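Local coordinates for protein invasin homolog AafB, Major fimbrial subunit of aggregative adherence fimbria II AafA chimeric construct (Escherichia coli, PDB 4OR1) that probably serves as the minor pilin of aggregative adherence fimbriae, surface fibres through which enteroaggregative bacteria adhere and form biofilm, at residues 61-66 against 77-82. Residues are numbered along the deposited sequence; the frame is centred on the assembly and turned at random.
Sequences PGHYIV and WVRLGR
R79 runs alongside H63 on one face of a two-stranded antiparallel pairing. Its CB sits over the imidazole, 4.1 Å from the ring centroid and displaced toward the rim nearest ND1, a CH-pi contact. CG stands between the backbone N and the carbonyl carbon (chi1 71°), and from it the chain runs extended to NE; on the way CD passes CE1 of H63 at 3.9 Å. The guanidinium then leaves the ring behind, and NH1 forms salt bridges with D30 and D112. D112 also shares a hydrogen bond with H63 ND1 through its other oxygen, OD2, so one carboxylate ties both side chains together. In the AafB part of this fusion, the strands 63-67 and 75-80 form a beta hairpin within the larger sheet of the immunoglobulin-like pilin fold, with strand 104-111 next to 75-80. Y64 and V78 are the hydrogen-bonded pair: Y64 N reaches V78 O at 2.8 Å, and V78 N returns to Y64 O at 3.0 Å. Beyond H63, L80 N bonds to G62 O at 2.8 Å. Further along the H63 face, I65 lies beside W77, its CG2 over the pyrrole portion of the indole, 4.0 Å from that ring's centroid, while CG1 and CD1 lie next to NE1. On the Y64 and V78 side the contact is buried and largely apolar: V66 CG2 meets V78 CG2 at 3.6 Å, and L80 CD1 approaches Y64 CE2 at 4.1 Å, with M52 of strand 47-52 packing against both valines.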
loop_
_atom_site.group_PDB
_atom_site.type_symbol
_atom_site.label_atom_id
_atom_site.label_comp_id
_atom_site.label_asym_id
_atom_site.label_seq_id
_atom_site.Cartn_x
_atom_site.Cartn_y
_atom_site.Cartn_z
ATOM N N PRO A 61 -4.131 -5.233 10.834
ATOM C CA PRO A 61 -4.019 -3.994 10.077
ATOM C C PRO A 61 -2.671 -3.920 9.361
ATOM O O PRO A 61 -1.660 -4.373 9.908
ATOM C CB PRO A 61 -4.068 -2.925 11.176
ATOM C CG PRO A 61 -4.919 -3.530 12.224
ATOM C CD PRO A 61 -4.578 -4.987 12.218
ATOM N N GLY A 62 -2.659 -3.381 8.149
ATOM C CA GLY A 62 -1.420 -3.237 7.386
ATOM C C GLY A 62 -1.087 -4.406 6.466
ATOM O O GLY A 62 -0.242 -4.273 5.578
ATOM N N HIS A 63 -1.752 -5.544 6.675
ATOM C CA HIS A 63 -1.476 -6.761 5.918
ATOM C C HIS A 63 -2.645 -7.155 5.029
ATOM O O HIS A 63 -3.796 -7.202 5.477
ATOM C CB HIS A 63 -1.157 -7.903 6.864
ATOM C CG HIS A 63 0.045 -7.658 7.711
ATOM N ND1 HIS A 63 1.214 -8.377 7.569
ATOM C CD2 HIS A 63 0.266 -6.764 8.704
ATOM C CE1 HIS A 63 2.099 -7.940 8.450
ATOM N NE2 HIS A 63 1.546 -6.966 9.152
ATOM N N TYR A 64 -2.345 -7.454 3.768
ATOM C CA TYR A 64 -3.382 -7.565 2.756
ATOM C C TYR A 64 -3.185 -8.741 1.816
ATOM O O TYR A 64 -2.066 -9.257 1.654
ATOM C CB TYR A 64 -3.448 -6.269 1.951
ATOM C CG TYR A 64 -3.991 -5.107 2.737
ATOM C CD1 TYR A 64 -5.376 -4.923 2.866
ATOM C CD2 TYR A 64 -3.130 -4.198 3.369
ATOM C CE1 TYR A 64 -5.890 -3.855 3.604
ATOM C CE2 TYR A 64 -3.629 -3.117 4.102
ATOM C CZ TYR A 64 -5.006 -2.948 4.216
ATOM O OH TYR A 64 -5.508 -1.890 4.945
ATOM N N ILE A 65 -4.282 -9.158 1.191
ATOM C CA ILE A 65 -4.234 -10.145 0.136
ATOM C C ILE A 65 -4.746 -9.504 -1.151
ATOM O O ILE A 65 -5.941 -9.217 -1.274
ATOM C CB ILE A 65 -5.080 -11.375 0.483
ATOM C CG1 ILE A 65 -4.897 -11.743 1.957
ATOM C CG2 ILE A 65 -4.697 -12.571 -0.422
ATOM C CD1 ILE A 65 -5.758 -12.870 2.412
ATOM N N VAL A 66 -3.842 -9.253 -2.095
ATOM C CA VAL A 66 -4.213 -8.670 -3.385
ATOM C C VAL A 66 -4.487 -9.802 -4.378
ATOM O O VAL A 66 -3.692 -10.737 -4.485
ATOM C CB VAL A 66 -3.099 -7.739 -3.932
ATOM C CG1 VAL A 66 -3.574 -6.993 -5.180
ATOM C CG2 VAL A 66 -2.643 -6.736 -2.862
ATOM N N TRP A 77 0.432 -11.835 -1.112
ATOM C CA TRP A 77 0.373 -11.444 0.283
ATOM C C TRP A 77 1.349 -10.326 0.507
ATOM O O TRP A 77 2.542 -10.474 0.253
ATOM C CB TRP A 77 0.633 -12.638 1.199
ATOM C CG TRP A 77 -0.568 -13.540 1.282
ATOM C CD1 TRP A 77 -1.601 -13.452 2.176
ATOM C CD2 TRP A 77 -0.891 -14.625 0.400
ATOM N NE1 TRP A 77 -2.546 -14.424 1.911
ATOM C CE2 TRP A 77 -2.143 -15.153 0.825
ATOM C CE3 TRP A 77 -0.254 -15.200 -0.710
ATOM C CZ2 TRP A 77 -2.759 -16.238 0.188
ATOM C CZ3 TRP A 77 -0.868 -16.270 -1.348
ATOM C CH2 TRP A 77 -2.110 -16.783 -0.894
ATOM N N VAL A 78 0.838 -9.187 0.951
ATOM C CA VAL A 78 1.617 -7.952 0.925
ATOM C C VAL A 78 1.359 -7.147 2.188
ATOM O O VAL A 78 0.274 -7.247 2.779
ATOM C CB VAL A 78 1.270 -7.100 -0.326
ATOM C CG1 VAL A 78 1.480 -7.922 -1.613
ATOM C CG2 VAL A 78 -0.154 -6.576 -0.264
ATOM N N ARG A 79 2.348 -6.362 2.609
ATOM C CA ARG A 79 2.148 -5.466 3.749
ATOM C C ARG A 79 2.540 -4.024 3.438
ATOM O O ARG A 79 3.393 -3.780 2.582
ATOM C CB ARG A 79 2.850 -5.986 5.021
ATOM C CG ARG A 79 4.350 -5.890 4.986
ATOM C CD ARG A 79 4.996 -6.565 6.198
ATOM N NE ARG A 79 6.463 -6.489 6.100
ATOM C CZ ARG A 79 7.250 -7.486 5.701
ATOM N NH1 ARG A 79 6.734 -8.666 5.391
ATOM N NH2 ARG A 79 8.554 -7.303 5.627
ATOM N N LEU A 80 1.893 -3.088 4.133
ATOM C CA LEU A 80 2.199 -1.667 4.034
ATOM C C LEU A 80 3.203 -1.230 5.070
ATOM O O LEU A 80 3.514 -1.971 5.993
ATOM C CB LEU A 80 0.944 -0.849 4.274
ATOM C CG LEU A 80 0.054 -0.531 3.076
ATOM C CD1 LEU A 80 -1.227 0.099 3.557
ATOM C CD2 LEU A 80 0.746 0.400 2.109
ATOM N N GLY A 81 3.688 -0.003 4.926
ATOM C CA GLY A 81 4.480 0.638 5.968
ATOM C C GLY A 81 5.946 0.724 5.626
ATOM O O GLY A 81 6.465 -0.109 4.902
ATOM N N ARG A 82 6.615 1.743 6.144
ATOM C CA ARG A 82 8.044 1.907 5.939
ATOM C C ARG A 82 8.748 2.226 7.255
ATOM O O ARG A 82 9.691 1.535 7.639
ATOM C CB ARG A 82 8.329 2.991 4.890
#